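Local coordinates for protein Na-translocating NADH-quinone reductase subunit C NqrC (PDB 4XHF) that binds flavin mononucleotide in the soluble part of subunit C of the Nqr membrane complex, at residues 103-117 with 229-241. Sequence-based numbering, arbitrary orientation.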
ATOM      1  N   PRO A 103      -3.151   7.966  16.332  1.00 18.63           N
ATOM      2  CA  PRO A 103      -2.398   6.743  16.636  1.00 17.74           C
ATOM      3  C   PRO A 103      -1.658   6.831  17.965  1.00 17.94           C
ATOM      4  O   PRO A 103      -1.277   7.927  18.376  1.00 20.53           O
ATOM      5  CB  PRO A 103      -1.402   6.636  15.472  1.00 15.77           C
ATOM      6  CG  PRO A 103      -1.923   7.534  14.412  1.00 16.03           C
ATOM      7  CD  PRO A 103      -2.654   8.625  15.111  1.00 17.88           C
ATOM      8  N   LYS A 104      -1.454   5.695  18.625  1.00 15.44           N
ATOM      9  CA  LYS A 104      -0.664   5.670  19.850  1.00 19.98           C
ATOM     10  C   LYS A 104       0.806   5.879  19.516  1.00 19.23           C
ATOM     11  O   LYS A 104       1.451   6.772  20.051  1.00 18.74           O
ATOM     12  CB  LYS A 104      -0.848   4.352  20.602  1.00 25.46           C
ATOM     13  CG  LYS A 104      -0.138   4.324  21.951  1.00 32.22           C
ATOM     14  CD  LYS A 104       0.487   2.969  22.237  1.00 33.15           C
ATOM     15  CE  LYS A 104       1.273   2.984  23.539  1.00 35.26           C
ATOM     16  NZ  LYS A 104       2.359   4.004  23.529  1.00 39.41           N
ATOM     17  N   LYS A 105       1.330   5.033  18.634  1.00 20.29           N
ATOM     18  CA  LYS A 105       2.704   5.153  18.158  1.00 20.97           C
ATOM     19  C   LYS A 105       2.696   5.612  16.705  1.00 16.75           C
ATOM     20  O   LYS A 105       2.647   4.798  15.784  1.00 16.17           O
ATOM     21  CB  LYS A 105       3.443   3.821  18.306  1.00 22.49           C
ATOM     22  CG  LYS A 105       3.703   3.428  19.755  1.00 29.40           C
ATOM     23  CD  LYS A 105       4.048   1.952  19.890  1.00 35.69           C
ATOM     24  CE  LYS A 105       4.560   1.614  21.285  1.00 39.78           C
ATOM     25  NZ  LYS A 105       6.048   1.646  21.359  1.00 43.35           N
ATOM     26  N   ASP A 106       2.731   6.926  16.515  1.00 16.08           N
ATOM     27  CA  ASP A 106       2.620   7.520  15.188  1.00 16.61           C
ATOM     28  C   ASP A 106       3.954   7.480  14.440  1.00 16.85           C
ATOM     29  O   ASP A 106       4.575   8.514  14.191  1.00 17.56           O
ATOM     30  CB  ASP A 106       2.117   8.961  15.305  1.00 16.34           C
ATOM     31  CG  ASP A 106       1.700   9.546  13.972  1.00 18.03           C
ATOM     32  OD1 ASP A 106       1.512   8.769  13.012  1.00 15.66           O
ATOM     33  OD2 ASP A 106       1.546  10.782  13.887  1.00 19.58           O
ATOM     34  N   ILE A 107       4.374   6.273  14.072  1.00 18.97           N
ATOM     35  CA  ILE A 107       5.669   6.048  13.433  1.00 18.59           C
ATOM     36  C   ILE A 107       5.781   6.783  12.098  1.00 16.72           C
ATOM     37  O   ILE A 107       6.845   7.298  11.751  1.00 16.20           O
ATOM     38  CB  ILE A 107       5.916   4.533  13.206  1.00 19.39           C
ATOM     39  CG1 ILE A 107       5.891   3.779  14.540  1.00 22.94           C
ATOM     40  CG2 ILE A 107       7.250   4.301  12.510  1.00 21.07           C
ATOM     41  CD1 ILE A 107       5.867   2.263  14.404  1.00 23.24           C
ATOM     42  N   ALA A 108       4.679   6.823  11.354  1.00 15.86           N
ATOM     43  CA  ALA A 108       4.667   7.418  10.021  1.00 13.13           C
ATOM     44  C   ALA A 108       4.324   8.906  10.053  1.00 12.97           C
ATOM     45  O   ALA A 108       4.250   9.550   9.008  1.00 14.51           O
ATOM     46  CB  ALA A 108       3.682   6.678   9.134  1.00 12.52           C
ATOM     47  N   LYS A 109       4.110   9.442  11.252  1.00 13.43           N
ATOM     48  CA  LYS A 109       3.839  10.867  11.429  1.00 14.15           C
ATOM     49  C   LYS A 109       2.631  11.315  10.613  1.00 14.96           C
ATOM     50  O   LYS A 109       2.680  12.334   9.925  1.00 15.19           O
ATOM     51  CB  LYS A 109       5.069  11.694  11.043  1.00 17.40           C
ATOM     52  CG  LYS A 109       6.335  11.278  11.774  1.00 20.56           C
ATOM     53  CD  LYS A 109       7.568  11.967  11.217  1.00 23.12           C
ATOM     54  CE  LYS A 109       8.837  11.363  11.803  1.00 28.40           C
ATOM     55  NZ  LYS A 109      10.075  11.942  11.215  1.00 33.48           N
ATOM     56  N   ILE A 110       1.547  10.547  10.694  1.00 15.48           N
ATOM     57  CA  ILE A 110       0.324  10.865   9.963  1.00 15.20           C
ATOM     58  C   ILE A 110      -0.665  11.632  10.836  1.00 15.86           C
ATOM     59  O   ILE A 110      -1.703  12.079  10.351  1.00 18.32           O
ATOM     60  CB  ILE A 110      -0.359   9.589   9.420  1.00 14.72           C
ATOM     61  CG1 ILE A 110      -0.770   8.653  10.564  1.00 13.60           C
ATOM     62  CG2 ILE A 110       0.573   8.876   8.449  1.00 14.19           C
ATOM     63  CD1 ILE A 110      -1.579   7.451  10.115  1.00 13.16           C
ATOM     64  N   LYS A 111      -0.345  11.759  12.124  1.00 13.97           N
ATOM     65  CA  LYS A 111      -1.116  12.573  13.070  1.00 16.98           C
ATOM     66  C   LYS A 111      -2.514  12.026  13.355  1.00 16.97           C
ATOM     67  O   LYS A 111      -2.934  11.966  14.510  1.00 20.83           O
ATOM     68  CB  LYS A 111      -1.227  14.014  12.563  1.00 19.88           C
ATOM     69  CG  LYS A 111       0.103  14.751  12.484  1.00 24.65           C
ATOM     70  CD  LYS A 111       0.610  15.172  13.859  1.00 33.05           C
ATOM     71  CE  LYS A 111      -0.268  16.253  14.484  1.00 37.95           C
ATOM     72  NZ  LYS A 111       0.318  16.805  15.735  1.00 40.86           N
ATOM     73  N   THR A 112      -3.237  11.635  12.312  1.00 16.23           N
ATOM     74  CA  THR A 112      -4.571  11.077  12.474  1.00 17.82           C
ATOM     75  C   THR A 112      -4.742   9.888  11.535  1.00 15.68           C
ATOM     76  O   THR A 112      -4.144   9.849  10.460  1.00 17.18           O
ATOM     77  CB  THR A 112      -5.663  12.139  12.206  1.00 20.59           C
ATOM     78  OG1 THR A 112      -6.961  11.570  12.417  1.00 24.43           O
ATOM     79  CG2 THR A 112      -5.568  12.677  10.786  1.00 19.50           C
ATOM     80  N   ARG A 113      -5.543   8.915  11.957  1.00 14.87           N
ATOM     81  CA  ARG A 113      -5.769   7.704  11.175  1.00 13.81           C
ATOM     82  C   ARG A 113      -7.258   7.415  11.025  1.00 12.86           C
ATOM     83  O   ARG A 113      -8.005   7.457  11.999  1.00 14.54           O
ATOM     84  CB  ARG A 113      -5.074   6.511  11.832  1.00 14.24           C
ATOM     85  CG  ARG A 113      -4.959   5.286  10.938  1.00 14.49           C
ATOM     86  CD  ARG A 113      -4.992   4.000  11.746  1.00 13.79           C
ATOM     87  NE  ARG A 113      -6.299   3.781  12.359  1.00 13.91           N
ATOM     88  CZ  ARG A 113      -6.583   2.789  13.197  1.00 14.26           C
ATOM     89  NH1 ARG A 113      -5.651   1.908  13.538  1.00 11.99           N
ATOM     90  NH2 ARG A 113      -7.805   2.681  13.699  1.00 15.32           N
ATOM     91  N   ALA A 114      -7.682   7.116   9.801  1.00 13.89           N
ATOM     92  CA  ALA A 114      -9.060   6.721   9.548  1.00 13.30           C
ATOM     93  C   ALA A 114      -9.375   5.426  10.283  1.00 13.99           C
ATOM     94  O   ALA A 114      -8.482   4.626  10.554  1.00 13.14           O
ATOM     95  CB  ALA A 114      -9.303   6.556   8.058  1.00 13.62           C
ATOM     96  N   ASN A 115     -10.646   5.220  10.606  1.00 18.11           N
ATOM     97  CA  ASN A 115     -11.068   3.990  11.264  1.00 19.17           C
ATOM     98  C   ASN A 115     -11.125   2.835  10.273  1.00 18.31           C
ATOM     99  O   ASN A 115     -10.822   1.694  10.622  1.00 17.48           O
ATOM    100  CB  ASN A 115     -12.430   4.175  11.932  1.00 21.12           C
ATOM    101  CG  ASN A 115     -12.381   5.141  13.099  1.00 22.34           C
ATOM    102  OD1 ASN A 115     -11.331   5.344  13.709  1.00 21.64           O
ATOM    103  ND2 ASN A 115     -13.522   5.738  13.421  1.00 25.89           N
ATOM    104  N   ASP A 116     -11.509   3.149   9.037  1.00 17.89           N
ATOM    105  CA  ASP A 116     -11.630   2.152   7.978  1.00 17.60           C
ATOM    106  C   ASP A 116     -10.614   2.388   6.868  1.00 14.04           C
ATOM    107  O   ASP A 116     -10.280   3.529   6.550  1.00 16.94           O
ATOM    108  CB  ASP A 116     -13.040   2.163   7.377  1.00 22.21           C
ATOM    109  CG  ASP A 116     -14.118   1.862   8.400  1.00 28.30           C
ATOM    110  OD1 ASP A 116     -13.796   1.285   9.459  1.00 30.57           O
ATOM    111  OD2 ASP A 116     -15.292   2.199   8.139  1.00 31.31           O
ATOM    112  N   ALA A 117     -10.137   1.296   6.278  1.00 11.92           N
ATOM    113  CA  ALA A 117      -9.234   1.358   5.136  1.00 11.83           C
ATOM    114  C   ALA A 117      -9.813   0.567   3.969  1.00 10.59           C
ATOM    115  O   ALA A 117     -10.479  -0.450   4.168  1.00  9.89           O
ATOM    116  CB  ALA A 117      -7.866   0.824   5.514  1.00 14.07           C
ATOM    117  N   ARG A 229       9.381   3.565   7.408  1.00 16.27           N
ATOM    118  CA  ARG A 229       8.546   3.795   8.580  1.00 16.77           C
ATOM    119  C   ARG A 229       7.064   3.753   8.225  1.00 17.38           C
ATOM    120  O   ARG A 229       6.230   3.378   9.050  1.00 17.12           O
ATOM    121  CB  ARG A 229       8.899   5.135   9.224  1.00 18.05           C
ATOM    122  CG  ARG A 229      10.207   5.108   9.997  1.00 20.18           C
ATOM    123  CD  ARG A 229      10.546   6.465  10.586  1.00 25.63           C
ATOM    124  NE  ARG A 229      11.944   6.828  10.339  1.00 31.98           N
ATOM    125  CZ  ARG A 229      12.351   7.852   9.587  1.00 34.14           C
ATOM    126  NH1 ARG A 229      11.481   8.662   8.989  1.00 30.02           N
ATOM    127  NH2 ARG A 229      13.649   8.074   9.440  1.00 40.09           N
ATOM    128  N   ALA A 230       6.743   4.134   6.994  1.00 16.16           N
ATOM    129  CA  ALA A 230       5.367   4.089   6.518  1.00 13.01           C
ATOM    130  C   ALA A 230       4.860   2.654   6.521  1.00 12.38           C
ATOM    131  O   ALA A 230       3.764   2.374   7.003  1.00 11.63           O
ATOM    132  CB  ALA A 230       5.263   4.687   5.128  1.00 12.40           C
ATOM    133  N   MET A 231       5.667   1.745   5.987  1.00 13.31           N
ATOM    134  CA  MET A 231       5.305   0.336   5.968  1.00 11.23           C
ATOM    135  C   MET A 231       5.325  -0.255   7.374  1.00 11.82           C
ATOM    136  O   MET A 231       4.499  -1.104   7.702  1.00 12.50           O
ATOM    137  CB  MET A 231       6.245  -0.445   5.053  1.00 13.38           C
ATOM    138  CG  MET A 231       6.002  -0.188   3.579  1.00 14.38           C
ATOM    139  SD  MET A 231       7.124  -1.126   2.534  1.00 22.89           S
ATOM    140  CE  MET A 231       6.789  -0.396   0.934  1.00 17.79           C
ATOM    141  N   GLU A 232       6.258   0.203   8.204  1.00 12.62           N
ATOM    142  CA  GLU A 232       6.363  -0.289   9.572  1.00 13.45           C
ATOM    143  C   GLU A 232       5.078  -0.028  10.352  1.00 15.06           C
ATOM    144  O   GLU A 232       4.650  -0.859  11.156  1.00 15.67           O
ATOM    145  CB  GLU A 232       7.542   0.360  10.293  1.00 13.76           C
ATOM    146  CG  GLU A 232       7.718  -0.138  11.715  1.00 16.30           C
ATOM    147  CD  GLU A 232       8.871   0.527  12.427  1.00 24.34           C
ATOM    148  OE1 GLU A 232       9.549   1.366  11.800  1.00 27.19           O
ATOM    149  OE2 GLU A 232       9.097   0.218  13.616  1.00 26.43           O
ATOM    150  N   PHE A 233       4.471   1.133  10.121  1.00 15.27           N
ATOM    151  CA  PHE A 233       3.226   1.482  10.795  1.00 14.65           C
ATOM    152  C   PHE A 233       2.040   0.713  10.236  1.00 12.31           C
ATOM    153  O   PHE A 233       1.246   0.148  10.984  1.00 13.13           O
ATOM    154  CB  PHE A 233       2.935   2.978  10.679  1.00 13.96           C
ATOM    155  CG  PHE A 233       1.594   3.366  11.240  1.00 13.77           C
ATOM    156  CD1 PHE A 233       1.438   3.586  12.599  1.00 14.76           C
ATOM    157  CD2 PHE A 233       0.484   3.480  10.416  1.00 11.85           C
ATOM    158  CE1 PHE A 233       0.207   3.928  13.123  1.00 13.04           C
ATOM    159  CE2 PHE A 233      -0.750   3.821  10.938  1.00 12.05           C
ATOM    160  CZ  PHE A 233      -0.889   4.045  12.292  1.00 13.07           C
ATOM    161  N   TRP A 234       1.916   0.708   8.914  1.00 11.42           N
ATOM    162  CA  TRP A 234       0.720   0.184   8.272  1.00 10.01           C
ATOM    163  C   TRP A 234       0.679  -1.335   8.245  1.00 10.24           C
ATOM    164  O   TRP A 234      -0.380  -1.922   8.036  1.00 13.20           O
ATOM    165  CB  TRP A 234       0.600   0.750   6.861  1.00  9.69           C
ATOM    166  CG  TRP A 234       0.032   2.128   6.892  1.00 10.41           C
ATOM    167  CD1 TRP A 234       0.690   3.298   6.659  1.00 11.13           C
ATOM    168  CD2 TRP A 234      -1.317   2.480   7.213  1.00 10.02           C
ATOM    169  NE1 TRP A 234      -0.170   4.360   6.803  1.00 11.50           N
ATOM    170  CE2 TRP A 234      -1.408   3.883   7.144  1.00 11.66           C
ATOM    171  CE3 TRP A 234      -2.456   1.743   7.548  1.00  9.74           C
ATOM    172  CZ2 TRP A 234      -2.596   4.564   7.395  1.00 12.10           C
ATOM    173  CZ3 TRP A 234      -3.634   2.420   7.795  1.00  9.90           C
ATOM    174  CH2 TRP A 234      -3.695   3.817   7.719  1.00 10.98           C
ATOM    175  N   PHE A 235       1.824  -1.970   8.468  1.00 10.91           N
ATOM    176  CA  PHE A 235       1.862  -3.414   8.678  1.00 13.45           C
ATOM    177  C   PHE A 235       2.047  -3.725  10.163  1.00 14.74           C
ATOM    178  O   PHE A 235       2.280  -4.873  10.549  1.00 14.79           O
ATOM    179  CB  PHE A 235       2.971  -4.051   7.840  1.00 12.93           C
ATOM    180  CG  PHE A 235       2.671  -4.065   6.371  1.00 11.21           C
ATOM    181  CD1 PHE A 235       1.758  -4.965   5.846  1.00 14.26           C
ATOM    182  CD2 PHE A 235       3.286  -3.168   5.518  1.00 11.46           C
ATOM    183  CE1 PHE A 235       1.474  -4.976   4.497  1.00 14.58           C
ATOM    184  CE2 PHE A 235       3.005  -3.172   4.169  1.00 12.83           C
ATOM    185  CZ  PHE A 235       2.098  -4.077   3.657  1.00 16.39           C
ATOM    186  N   GLY A 236       1.923  -2.690  10.991  1.00 15.27           N
ATOM    187  CA  GLY A 236       2.055  -2.825  12.429  1.00 16.07           C
ATOM    188  C   GLY A 236       0.710  -2.993  13.108  1.00 15.95           C
ATOM    189  O   GLY A 236      -0.320  -3.109  12.444  1.00 14.17           O
ATOM    190  N   VAL A 237       0.720  -2.980  14.437  1.00 17.95           N
ATOM    191  CA  VAL A 237      -0.468  -3.289  15.224  1.00 17.44           C
ATOM    192  C   VAL A 237      -1.584  -2.267  15.028  1.00 18.70           C
ATOM    193  O   VAL A 237      -2.759  -2.588  15.204  1.00 20.85           O
ATOM    194  CB  VAL A 237      -0.122  -3.381  16.723  1.00 18.60           C
ATOM    195  CG1 VAL A 237       0.929  -4.458  16.952  1.00 23.99           C
ATOM    196  CG2 VAL A 237       0.370  -2.044  17.253  1.00 17.79           C
ATOM    197  N   GLU A 238      -1.219  -1.041  14.664  1.00 17.80           N
ATOM    198  CA  GLU A 238      -2.208   0.004  14.412  1.00 14.96           C
ATOM    199  C   GLU A 238      -2.543   0.093  12.921  1.00 13.28           C
ATOM    200  O   GLU A 238      -3.262   0.996  12.494  1.00 14.98           O
ATOM    201  CB  GLU A 238      -1.704   1.359  14.930  1.00 14.81           C
ATOM    202  CG  GLU A 238      -1.352   1.345  16.418  1.00 18.65           C
ATOM    203  CD  GLU A 238      -1.197   2.733  17.016  1.00 21.38           C
ATOM    204  OE1 GLU A 238      -2.227   3.386  17.287  1.00 22.29           O
ATOM    205  OE2 GLU A 238      -0.045   3.165  17.228  1.00 21.96           O
ATOM    206  N   GLY A 239      -2.033  -0.862  12.145  1.00 12.46           N
ATOM    207  CA  GLY A 239      -2.262  -0.906  10.712  1.00 11.64           C
ATOM    208  C   GLY A 239      -3.141  -2.070  10.305  1.00 11.75           C
ATOM    209  O   GLY A 239      -4.246  -2.229  10.821  1.00 13.10           O
ATOM    210  N   PHE A 240      -2.644  -2.890   9.385  1.00 14.66           N
ATOM    211  CA  PHE A 240      -3.433  -3.973   8.809  1.00 13.12           C
ATOM    212  C   PHE A 240      -3.182  -5.327   9.468  1.00 14.14           C
ATOM    213  O   PHE A 240      -3.620  -6.354   8.956  1.00 16.68           O
ATOM    214  CB  PHE A 240      -3.149  -4.079   7.309  1.00 12.46           C
ATOM    215  CG  PHE A 240      -3.707  -2.942   6.506  1.00 11.58           C
ATOM    216  CD1 PHE A 240      -5.065  -2.862   6.246  1.00 11.59           C
ATOM    217  CD2 PHE A 240      -2.877  -1.951   6.012  1.00 11.94           C
ATOM    218  CE1 PHE A 240      -5.583  -1.816   5.511  1.00 11.41           C
ATOM    219  CE2 PHE A 240      -3.388  -0.903   5.275  1.00  9.71           C
ATOM    220  CZ  PHE A 240      -4.744  -0.835   5.024  1.00 11.41           C
ATOM    221  N   GLN A 241      -2.493  -5.336  10.604  1.00 15.52           N
ATOM    222  CA  GLN A 241      -2.103  -6.598  11.224  1.00 17.36           C
ATOM    223  C   GLN A 241      -3.319  -7.385  11.706  1.00 15.14           C
ATOM    224  O   GLN A 241      -3.399  -8.596  11.498  1.00 16.89           O
ATOM    225  CB  GLN A 241      -1.139  -6.358  12.385  1.00 23.11           C
ATOM    226  CG  GLN A 241       0.097  -7.241  12.343  1.00 26.07           C
ATOM    227  CD  GLN A 241       1.114  -6.867  13.401  1.00 25.87           C
ATOM    228  OE1 GLN A 241       2.177  -6.324  13.093  1.00 25.04           O
ATOM    229  NE2 GLN A 241       0.795  -7.153  14.657  1.00 23.02           N
TER
HETATM  230  O   HOH W   1       1.812   2.093  15.713  1.00 18.04           O
HETATM  231  O   HOH W   2       8.030   8.726   9.487  1.00 15.56           O
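Lys105 O and Arg113 CD reach the rim of the Phe233 ring, close to level with it, with Pro103 CB, Ala108 CB and Ile110 CD1 approaching obliquely. Phe233 CG stands anti to the backbone N (chi1 174°), which carries the flat, wholly apolar ring off the helix toward the 103-117 loop; Ile110 CD1 lies 3.8 Å from Phe233 CE2. Trp234 receives Phe233 CD2 over one face, offset toward the rim, while Arg113 CG comes obliquely to within 3.8 Å of Trp234 CH2. The indole NE1 of Trp234 donates a hydrogen bond to Tyr137 O. Arginine suits position 113 for its several N-H groups: NH1 gives Glu238 O an in-plane but somewhat bent hydrogen bond (2.8 Å, 144°), tilted from the carbonyl plane, NE reaches Ala114 O, and NH2 forms a salt bridge with Asp75. In the fold, the end of helix 221-234 and the type I turn Gly236 to Gly239 pack against the loop that leads into strand 113-123 of the antiparallel sheet. Glu238 suits this turn because its carboxylate can accept two consecutive amides: Lys104 N reaches OE1 at 2.8 Å and Lys105 N reaches OE2 at 2.7 Å, both nearly straight and on syn lone pairs. A water donates to both Glu238 OE2 and Lys105 O, bridging these two acceptors. Small Ala108 brings the backbones close, its CB 4.0 Å from Ala230 CA. Beside Ala108, branched Ile107 lays CG2 against Arg229 CB and CD1 against the carboxylate end of Glu232.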